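Local coordinates for protein chlorella virus DNA ligase-adenylate (Chlorella virus, PDB 1FVI) that probably joins nicked DNA strands as an ATP-dependent DNA ligase, captured here as the adenylated enzyme with AMP in its nucleotide pocket, at residues A[20-25]-A[136-141]; A[164-169]-A[180-185]. The protein carries 1 engineered substitution. One frame throughout, in Å; residues are numbered along the deposited sequence.

Interaction 1. Residues A[20-25]-A[136-141]. With AMP (adenosine monophosphate), chain C.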
ATOM      1  N   PRO A  20       2.315  -7.163  19.870  1.00 52.45           N
ATOM      2  CA  PRO A  20       2.923  -8.017  18.849  1.00 39.97           C
ATOM      3  C   PRO A  20       1.798  -8.086  17.783  1.00 29.82           C
ATOM      4  O   PRO A  20       0.762  -8.706  18.021  1.00 29.32           O
ATOM      5  CB  PRO A  20       3.114  -9.331  19.596  1.00 49.30           C
ATOM      6  CG  PRO A  20       3.430  -8.851  20.991  1.00 47.19           C
ATOM      7  CD  PRO A  20       2.423  -7.744  21.216  1.00 46.68           C
ATOM      8  N   CYS A  21       1.926  -7.270  16.727  1.00 24.42           N
ATOM      9  CA  CYS A  21       0.943  -7.210  15.637  1.00 24.04           C
ATOM     10  C   CYS A  21       1.600  -7.344  14.254  1.00 16.44           C
ATOM     11  O   CYS A  21       2.801  -7.135  14.111  1.00 18.32           O
ATOM     12  CB  CYS A  21       0.093  -5.917  15.715  1.00 18.74           C
ATOM     13  SG  CYS A  21       0.913  -4.361  15.198  1.00 23.09           S
ATOM     14  N   LEU A  22       0.799  -7.758  13.274  1.00 20.97           N
ATOM     15  CA  LEU A  22       1.230  -7.950  11.895  1.00 22.58           C
ATOM     16  C   LEU A  22       0.688  -6.881  10.942  1.00 24.54           C
ATOM     17  O   LEU A  22      -0.508  -6.820  10.667  1.00 17.24           O
ATOM     18  CB  LEU A  22       0.826  -9.352  11.426  1.00 22.55           C
ATOM     19  CG  LEU A  22       1.487 -10.478  12.235  1.00 25.09           C
ATOM     20  CD1 LEU A  22       0.904 -11.841  11.849  1.00 19.51           C
ATOM     21  CD2 LEU A  22       2.993 -10.458  11.996  1.00 27.54           C
ATOM     22  N   ALA A  23       1.586  -6.086  10.369  1.00 19.46           N
ATOM     23  CA  ALA A  23       1.155  -4.998   9.496  1.00 21.51           C
ATOM     24  C   ALA A  23       1.429  -5.137   8.007  1.00 17.18           C
ATOM     25  O   ALA A  23       2.359  -5.817   7.590  1.00 23.91           O
ATOM     26  CB  ALA A  23       1.729  -3.667  10.014  1.00 21.16           C
ATOM     27  N   THR A  24       0.577  -4.499   7.210  1.00 13.58           N
ATOM     28  CA  THR A  24       0.718  -4.483   5.761  1.00 20.39           C
ATOM     29  C   THR A  24       0.335  -3.073   5.319  1.00 22.42           C
ATOM     30  O   THR A  24      -0.175  -2.284   6.123  1.00 17.07           O
ATOM     31  CB  THR A  24      -0.178  -5.547   5.037  1.00 26.54           C
ATOM     32  OG1 THR A  24      -1.535  -5.432   5.478  1.00 21.17           O
ATOM     33  CG2 THR A  24       0.354  -6.981   5.266  1.00 19.24           C
ATOM     34  N   PRO A  25       0.654  -2.705   4.064  1.00 21.21           N
ATOM     35  CA  PRO A  25       0.322  -1.368   3.569  1.00 19.31           C
ATOM     36  C   PRO A  25      -1.125  -1.202   3.150  1.00 21.12           C
ATOM     37  O   PRO A  25      -1.727  -2.109   2.570  1.00 24.66           O
ATOM     38  CB  PRO A  25       1.259  -1.206   2.381  1.00 15.06           C
ATOM     39  CG  PRO A  25       1.349  -2.587   1.850  1.00 26.80           C
ATOM     40  CD  PRO A  25       1.517  -3.415   3.104  1.00 22.07           C
ATOM     41  N   LEU A 136       1.483 -10.044  -0.202  1.00 29.15           N
ATOM     42  CA  LEU A 136       1.585  -9.088   0.882  1.00 21.14           C
ATOM     43  C   LEU A 136       1.812  -9.843   2.177  1.00 21.60           C
ATOM     44  O   LEU A 136       0.864 -10.191   2.873  1.00 24.34           O
ATOM     45  CB  LEU A 136       0.310  -8.258   1.010  1.00 32.40           C
ATOM     46  CG  LEU A 136       0.183  -6.873   0.369  1.00 43.41           C
ATOM     47  CD1 LEU A 136      -0.841  -6.087   1.181  1.00 26.03           C
ATOM     48  CD2 LEU A 136       1.516  -6.126   0.356  1.00 40.97           C
ATOM     49  N   ILE A 137       3.069 -10.176   2.446  1.00 19.69           N
ATOM     50  CA  ILE A 137       3.441 -10.871   3.675  1.00 16.89           C
ATOM     51  C   ILE A 137       3.595  -9.778   4.758  1.00 29.37           C
ATOM     52  O   ILE A 137       4.291  -8.775   4.547  1.00 28.35           O
ATOM     53  CB  ILE A 137       4.718 -11.669   3.428  1.00 20.52           C
ATOM     54  CG1 ILE A 137       4.399 -12.758   2.385  1.00 25.51           C
ATOM     55  CG2 ILE A 137       5.265 -12.233   4.744  1.00 18.94           C
ATOM     56  CD1 ILE A 137       5.591 -13.408   1.749  1.00 20.48           C
ATOM     57  N   PRO A 138       2.908  -9.928   5.908  1.00 20.99           N
ATOM     58  CA  PRO A 138       2.998  -8.911   6.963  1.00 23.62           C
ATOM     59  C   PRO A 138       4.326  -8.743   7.683  1.00 26.00           C
ATOM     60  O   PRO A 138       5.169  -9.642   7.698  1.00 26.03           O
ATOM     61  CB  PRO A 138       1.891  -9.317   7.925  1.00 20.09           C
ATOM     62  CG  PRO A 138       1.925 -10.832   7.818  1.00 25.67           C
ATOM     63  CD  PRO A 138       2.053 -11.053   6.328  1.00 24.37           C
ATOM     64  N   VAL A 139       4.483  -7.561   8.271  1.00 25.02           N
ATOM     65  CA  VAL A 139       5.661  -7.184   9.035  1.00 23.42           C
ATOM     66  C   VAL A 139       5.262  -7.300  10.497  1.00 18.55           C
ATOM     67  O   VAL A 139       4.160  -6.919  10.850  1.00 21.91           O
ATOM     68  CB  VAL A 139       6.025  -5.696   8.785  1.00 23.96           C
ATOM     69  CG1 VAL A 139       7.128  -5.253   9.730  1.00 30.92           C
ATOM     70  CG2 VAL A 139       6.452  -5.490   7.351  1.00 25.23           C
ATOM     71  N   GLU A 140       6.131  -7.859  11.331  1.00 20.14           N
ATOM     72  CA  GLU A 140       5.842  -7.957  12.754  1.00 25.93           C
ATOM     73  C   GLU A 140       6.343  -6.666  13.405  1.00 26.03           C
ATOM     74  O   GLU A 140       7.515  -6.329  13.302  1.00 24.63           O
ATOM     75  CB  GLU A 140       6.527  -9.170  13.384  1.00 29.29           C
ATOM     76  CG  GLU A 140       6.270  -9.307  14.889  1.00 46.26           C
ATOM     77  CD  GLU A 140       6.897 -10.562  15.493  1.00 57.20           C
ATOM     78  OE1 GLU A 140       6.233 -11.217  16.336  1.00 45.72           O
ATOM     79  OE2 GLU A 140       8.050 -10.893  15.123  1.00 62.27           O
ATOM     80  N   ILE A 141       5.414  -5.914  13.993  1.00 28.83           N
ATOM     81  CA  ILE A 141       5.705  -4.647  14.659  1.00 24.12           C
ATOM     82  C   ILE A 141       5.597  -4.937  16.163  1.00 31.19           C
ATOM     83  O   ILE A 141       4.639  -5.579  16.607  1.00 23.10           O
ATOM     84  CB  ILE A 141       4.667  -3.551  14.233  1.00 20.80           C
ATOM     85  CG1 ILE A 141       4.669  -3.362  12.710  1.00 24.08           C
ATOM     86  CG2 ILE A 141       4.900  -2.246  14.984  1.00 12.87           C
ATOM     87  CD1 ILE A 141       5.960  -2.829  12.137  1.00 27.32           C
TER
HETATM   88  P   AMP C 501      -9.204   3.245   3.679  1.00 23.67           P
HETATM   89  O1P AMP C 501     -10.076   3.859   4.679  1.00 21.05           O
HETATM   90  O3P AMP C 501      -9.892   3.797   2.362  1.00 17.52           O
HETATM   91  O5' AMP C 501      -9.482   1.768   3.584  1.00 18.40           O
HETATM   92  C5' AMP C 501      -8.827   0.944   2.500  1.00 19.72           C
HETATM   93  C4' AMP C 501      -9.662  -0.244   2.076  1.00 24.34           C
HETATM   94  O4' AMP C 501      -8.772  -1.130   1.391  1.00 22.47           O
HETATM   95  C3' AMP C 501     -10.262  -1.042   3.256  1.00 20.20           C
HETATM   96  O3' AMP C 501     -11.581  -1.537   3.021  1.00 17.16           O
HETATM   97  C2' AMP C 501      -9.365  -2.223   3.406  1.00 21.56           C
HETATM   98  O2' AMP C 501     -10.103  -3.345   3.876  1.00 17.19           O
HETATM   99  C1' AMP C 501      -8.714  -2.388   2.021  1.00 18.64           C
HETATM  100  N9  AMP C 501      -7.321  -2.771   2.146  1.00 22.22           N
HETATM  101  C8  AMP C 501      -6.282  -2.137   1.501  1.00 12.72           C
HETATM  102  N7  AMP C 501      -5.146  -2.695   1.806  1.00 14.29           N
HETATM  103  C5  AMP C 501      -5.413  -3.738   2.682  1.00 16.16           C
HETATM  104  C6  AMP C 501      -4.607  -4.679   3.340  1.00 12.79           C
HETATM  105  N6  AMP C 501      -3.261  -4.714   3.200  1.00 17.77           N
HETATM  106  N1  AMP C 501      -5.244  -5.560   4.132  1.00 19.40           N
HETATM  107  C2  AMP C 501      -6.551  -5.518   4.264  1.00 11.23           C
HETATM  108  N3  AMP C 501      -7.436  -4.687   3.706  1.00 15.01           N
HETATM  109  C4  AMP C 501      -6.820  -3.779   2.894  1.00 17.68           C
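The adenine amino group N6 is gripped from one side of the base plane: T24 OG1 (2.9 Å from N6, angle at the hydrogen 135°) and the carbonyl P25 O (3.1 Å from N6) are both displaced to that side, while L136 CD1 approaches N6 at 3.4 Å from the other. The frame is an antiparallel beta ladder in the nucleotidyltransferase domain of an ATP-dependent DNA ligase, where strand 21-25 leads straight into K26, the covalent AMP site. The P25 ring meets L136 tip to tip, its CG against CD2; further along, P138 CB packs on L22 CB at 3.7 Å. C21 and I141 exchange two backbone bonds, A23 and V139 two more, shortest at A23 N to V139 O (2.7 Å); between them L22 and E140 form a non-hydrogen-bonded pair. C21, A23, V139 and I141 share one face of the sheet, where helix 144-156 touches A23 and I141. L22 and E140 occupy the other, and helix 108-121 covers L22 and P138. Pairing ends at A23 and V139; from P138 back to L136 the chain is loop, and its contact with T24 and P25 is made by side chains. T24 puts OG1 in the crowded position between N and the carbonyl carbon (chi1 52°), which aims the hydroxyl at adenine and leaves CG2 alongside P138, 3.7 Å from P138 CA.

Interaction 2. Residues A[164-169]-A[180-185]; sequences IRKPDG and EGILLK. With AMP (adenosine monophosphate), chain C; SO4 (sulfate ion), chain B.
The tightly packed part centres on I164 and L184, an antiparallel hydrogen-bonded pair: I164 N donates to L184 O at 2.7 Å, nearly straight at 173°, L184 N returns a bond to I164 O, and the two CB atoms sit 4.0 Å apart on one sheet face. The buried R165 and L183 side chains run side by side, R165 CG 3.6 Å from L183 CD2, with L183 CG over one face of the guanidinium. A bend at chi2 (-143°) helps carry that group toward the adenine side, and its NH1 makes a salt bridge with D98. The other end is looser and partly open to solvent. There K166 N bonds only weakly to G181 O, and a water bridges K166 O and I182 O by donating to both. The extended K166 chain reaches along G181 to put NZ 2.9 Å from the carbonyl E180 O, while E180 itself pairs with K172. Past this, residues 166-169 form a type I turn carrying the exposed D168. At the opposite end the extended K185 side chain carries NZ to AMP O1P (2.7 Å) and to a sulfate ion, probably from the crystallisation liquor; the two anions probably keep it protonated. Strand 162-165 lies between 21-25 and 184-186, strand 9-10 borders 184-186, and R111 of helix 108-121 holds G169 O.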
ATOM      1  N   ILE A 164      -3.467  -3.155  10.182  1.00 19.63           N
ATOM      2  CA  ILE A 164      -3.037  -3.940  11.349  1.00 20.65           C
ATOM      3  C   ILE A 164      -3.883  -5.206  11.625  1.00 21.64           C
ATOM      4  O   ILE A 164      -5.121  -5.166  11.628  1.00 19.38           O
ATOM      5  CB  ILE A 164      -3.078  -3.056  12.623  1.00 19.22           C
ATOM      6  CG1 ILE A 164      -2.254  -1.784  12.402  1.00 26.69           C
ATOM      7  CG2 ILE A 164      -2.524  -3.824  13.813  1.00 17.81           C
ATOM      8  CD1 ILE A 164      -2.569  -0.667  13.363  1.00 34.54           C
ATOM      9  N   ARG A 165      -3.198  -6.311  11.913  1.00 17.40           N
ATOM     10  CA  ARG A 165      -3.871  -7.570  12.210  1.00 21.89           C
ATOM     11  C   ARG A 165      -3.244  -8.342  13.361  1.00 23.53           C
ATOM     12  O   ARG A 165      -2.012  -8.403  13.497  1.00 23.58           O
ATOM     13  CB  ARG A 165      -3.862  -8.496  10.988  1.00 21.12           C
ATOM     14  CG  ARG A 165      -4.542  -7.970   9.739  1.00 24.45           C
ATOM     15  CD  ARG A 165      -5.264  -9.097   9.027  1.00 19.56           C
ATOM     16  NE  ARG A 165      -5.331  -8.908   7.580  1.00 18.93           N
ATOM     17  CZ  ARG A 165      -6.000  -9.712   6.749  1.00 20.87           C
ATOM     18  NH1 ARG A 165      -6.685 -10.754   7.210  1.00 18.66           N
ATOM     19  NH2 ARG A 165      -5.916  -9.528   5.439  1.00 18.32           N
ATOM     20  N   LYS A 166      -4.090  -8.938  14.203  1.00 27.03           N
ATOM     21  CA  LYS A 166      -3.569  -9.789  15.268  1.00 24.68           C
ATOM     22  C   LYS A 166      -3.246 -11.129  14.559  1.00 23.53           C
ATOM     23  O   LYS A 166      -3.906 -11.509  13.587  1.00 21.71           O
ATOM     24  CB  LYS A 166      -4.567  -9.938  16.433  1.00 14.58           C
ATOM     25  CG  LYS A 166      -5.809 -10.737  16.164  1.00 17.59           C
ATOM     26  CD  LYS A 166      -6.754 -10.589  17.355  1.00 26.04           C
ATOM     27  CE  LYS A 166      -7.837 -11.667  17.375  1.00 25.92           C
ATOM     28  NZ  LYS A 166      -8.888 -11.436  18.426  1.00 19.25           N
ATOM     29  N   PRO A 167      -2.148 -11.782  14.957  1.00 20.56           N
ATOM     30  CA  PRO A 167      -1.667 -13.050  14.403  1.00 23.05           C
ATOM     31  C   PRO A 167      -2.691 -14.170  14.387  1.00 24.98           C
ATOM     32  O   PRO A 167      -2.790 -14.924  13.420  1.00 27.50           O
ATOM     33  CB  PRO A 167      -0.515 -13.399  15.332  1.00 22.48           C
ATOM     34  CG  PRO A 167      -0.013 -12.079  15.761  1.00 22.16           C
ATOM     35  CD  PRO A 167      -1.261 -11.318  16.036  1.00 23.31           C
ATOM     36  N   ASP A 168      -3.444 -14.275  15.473  1.00 27.12           N
ATOM     37  CA  ASP A 168      -4.446 -15.315  15.634  1.00 30.04           C
ATOM     38  C   ASP A 168      -5.821 -14.995  15.069  1.00 29.29           C
ATOM     39  O   ASP A 168      -6.745 -15.796  15.195  1.00 31.09           O
ATOM     40  CB  ASP A 168      -4.560 -15.711  17.113  1.00 31.96           C
ATOM     41  CG  ASP A 168      -4.976 -14.555  18.001  1.00 47.12           C
ATOM     42  OD1 ASP A 168      -4.432 -13.439  17.824  1.00 48.03           O
ATOM     43  OD2 ASP A 168      -5.840 -14.764  18.884  1.00 50.75           O
ATOM     44  N   GLY A 169      -5.951 -13.855  14.405  1.00 22.27           N
ATOM     45  CA  GLY A 169      -7.240 -13.485  13.840  1.00 16.13           C
ATOM     46  C   GLY A 169      -7.812 -14.426  12.783  1.00 21.99           C
ATOM     47  O   GLY A 169      -7.115 -14.979  11.935  1.00 25.68           O
ATOM     48  N   GLU A 180     -11.769  -6.547  18.768  1.00 19.83           N
ATOM     49  CA  GLU A 180     -11.376  -7.808  18.137  1.00 21.47           C
ATOM     50  C   GLU A 180      -9.946  -7.717  17.610  1.00 27.21           C
ATOM     51  O   GLU A 180      -9.203  -8.703  17.629  1.00 28.14           O
ATOM     52  CB  GLU A 180     -12.325  -8.156  16.988  1.00 20.91           C
ATOM     53  CG  GLU A 180     -13.597  -8.836  17.435  1.00 19.55           C
ATOM     54  CD  GLU A 180     -14.665  -8.882  16.355  1.00 27.76           C
ATOM     55  OE1 GLU A 180     -14.532  -8.193  15.324  1.00 26.92           O
ATOM     56  OE2 GLU A 180     -15.670  -9.591  16.552  1.00 34.50           O
ATOM     57  N   GLY A 181      -9.572  -6.528  17.142  1.00 24.93           N
ATOM     58  CA  GLY A 181      -8.240  -6.314  16.608  1.00 22.64           C
ATOM     59  C   GLY A 181      -7.886  -7.281  15.489  1.00 25.57           C
ATOM     60  O   GLY A 181      -6.713  -7.619  15.325  1.00 23.51           O
ATOM     61  N   ILE A 182      -8.886  -7.701  14.705  1.00 27.05           N
ATOM     62  CA  ILE A 182      -8.667  -8.656  13.611  1.00 22.35           C
ATOM     63  C   ILE A 182      -8.100  -7.941  12.405  1.00 15.82           C
ATOM     64  O   ILE A 182      -7.128  -8.394  11.795  1.00 20.44           O
ATOM     65  CB  ILE A 182      -9.993  -9.404  13.230  1.00 26.03           C
ATOM     66  CG1 ILE A 182     -10.438 -10.323  14.377  1.00 28.73           C
ATOM     67  CG2 ILE A 182      -9.826 -10.226  11.958  1.00 14.92           C
ATOM     68  CD1 ILE A 182     -11.837 -10.850  14.191  1.00 27.23           C
ATOM     69  N   LEU A 183      -8.687  -6.795  12.093  1.00 19.23           N
ATOM     70  CA  LEU A 183      -8.240  -5.988  10.962  1.00 26.07           C
ATOM     71  C   LEU A 183      -8.522  -4.547  11.321  1.00 15.94           C
ATOM     72  O   LEU A 183      -9.671  -4.188  11.564  1.00 18.33           O
ATOM     73  CB  LEU A 183      -8.992  -6.367   9.678  1.00 22.13           C
ATOM     74  CG  LEU A 183      -8.317  -6.237   8.307  1.00 31.28           C
ATOM     75  CD1 LEU A 183      -9.228  -5.448   7.388  1.00 14.71           C
ATOM     76  CD2 LEU A 183      -6.865  -5.656   8.376  1.00 14.43           C
ATOM     77  N   LEU A 184      -7.465  -3.737  11.356  1.00 16.32           N
ATOM     78  CA  LEU A 184      -7.569  -2.324  11.703  1.00 21.56           C
ATOM     79  C   LEU A 184      -6.852  -1.426  10.697  1.00 25.03           C
ATOM     80  O   LEU A 184      -5.791  -1.772  10.177  1.00 19.81           O
ATOM     81  CB  LEU A 184      -6.966  -2.063  13.098  1.00 24.34           C
ATOM     82  CG  LEU A 184      -7.343  -2.928  14.314  1.00 24.18           C
ATOM     83  CD1 LEU A 184      -6.499  -2.487  15.503  1.00 30.50           C
ATOM     84  CD2 LEU A 184      -8.828  -2.833  14.640  1.00 23.24           C
ATOM     85  N   LYS A 185      -7.446  -0.273  10.410  1.00 29.91           N
ATOM     86  CA  LYS A 185      -6.817   0.673   9.502  1.00 27.78           C
ATOM     87  C   LYS A 185      -6.275   1.869  10.284  1.00 27.67           C
ATOM     88  O   LYS A 185      -6.918   2.393  11.206  1.00 24.06           O
ATOM     89  CB  LYS A 185      -7.730   1.078   8.328  1.00 30.30           C
ATOM     90  CG  LYS A 185      -9.141   1.464   8.631  1.00 24.52           C
ATOM     91  CD  LYS A 185      -9.925   1.555   7.330  1.00 25.29           C
ATOM     92  CE  LYS A 185     -11.246   2.262   7.508  1.00 29.72           C
ATOM     93  NZ  LYS A 185     -11.914   2.518   6.202  1.00 19.06           N
TER
HETATM   94  P   AMP C 501      -9.204   3.245   3.679  1.00 23.67           P
HETATM   95  O1P AMP C 501     -10.076   3.859   4.679  1.00 21.05           O
HETATM   96  O3P AMP C 501      -9.892   3.797   2.362  1.00 17.52           O
HETATM   97  O5' AMP C 501      -9.482   1.768   3.584  1.00 18.40           O
HETATM   98  C5' AMP C 501      -8.827   0.944   2.500  1.00 19.72           C
HETATM   99  C4' AMP C 501      -9.662  -0.244   2.076  1.00 24.34           C
HETATM  100  O4' AMP C 501      -8.772  -1.130   1.391  1.00 22.47           O
HETATM  101  C3' AMP C 501     -10.262  -1.042   3.256  1.00 20.20           C
HETATM  102  O3' AMP C 501     -11.581  -1.537   3.021  1.00 17.16           O
HETATM  103  C2' AMP C 501      -9.365  -2.223   3.406  1.00 21.56           C
HETATM  104  O2' AMP C 501     -10.103  -3.345   3.876  1.00 17.19           O
HETATM  105  C1' AMP C 501      -8.714  -2.388   2.021  1.00 18.64           C
HETATM  106  N9  AMP C 501      -7.321  -2.771   2.146  1.00 22.22           N
HETATM  107  C8  AMP C 501      -6.282  -2.137   1.501  1.00 12.72           C
HETATM  108  N7  AMP C 501      -5.146  -2.695   1.806  1.00 14.29           N
HETATM  109  C5  AMP C 501      -5.413  -3.738   2.682  1.00 16.16           C
HETATM  110  C6  AMP C 501      -4.607  -4.679   3.340  1.00 12.79           C
HETATM  111  N6  AMP C 501      -3.261  -4.714   3.200  1.00 17.77           N
HETATM  112  N1  AMP C 501      -5.244  -5.560   4.132  1.00 19.40           N
HETATM  113  C2  AMP C 501      -6.551  -5.518   4.264  1.00 11.23           C
HETATM  114  N3  AMP C 501      -7.436  -4.687   3.706  1.00 15.01           N
HETATM  115  C4  AMP C 501      -6.820  -3.779   2.894  1.00 17.68           C
HETATM  116  S   SO4 B 510     -14.072   0.780   3.934  1.00 19.60           S
HETATM  117  O1  SO4 B 510     -15.445   0.287   3.940  1.00 28.34           O
HETATM  118  O2  SO4 B 510     -13.352   0.355   5.183  1.00 22.88           O
HETATM  119  O3  SO4 B 510     -13.999   2.326   3.823  1.00 23.39           O
HETATM  120  O4  SO4 B 510     -13.345   0.256   2.698  1.00 21.50           O
HETATM  121  O   HOH W   1      -6.231 -10.852  12.259  1.00 20.09           O

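Following the chain from the N terminus, strand 21-25 comes first; interaction 1 then closes a loop of 110 residues, which takes in strands 30-34, 63-68, 92-99 and 131-135 of the second sheet and helix 108-121. The chain then passes through helix 144-156 and enters strand 162-165, where interaction 2 closes a short loop of 10 residues. The contacts are therefore in series, neither nested nor crossed. They meet inside one mixed sheet, because 21-25 and 162-165 are neighbours: L22 N lies 2.9 Å from R165 O, a probable hydrogen bond, and C21 SG packs on I164 CG2. Together they place the partners of the adenine amino group (T24, P25) and of the phosphate (K185) on one sheet.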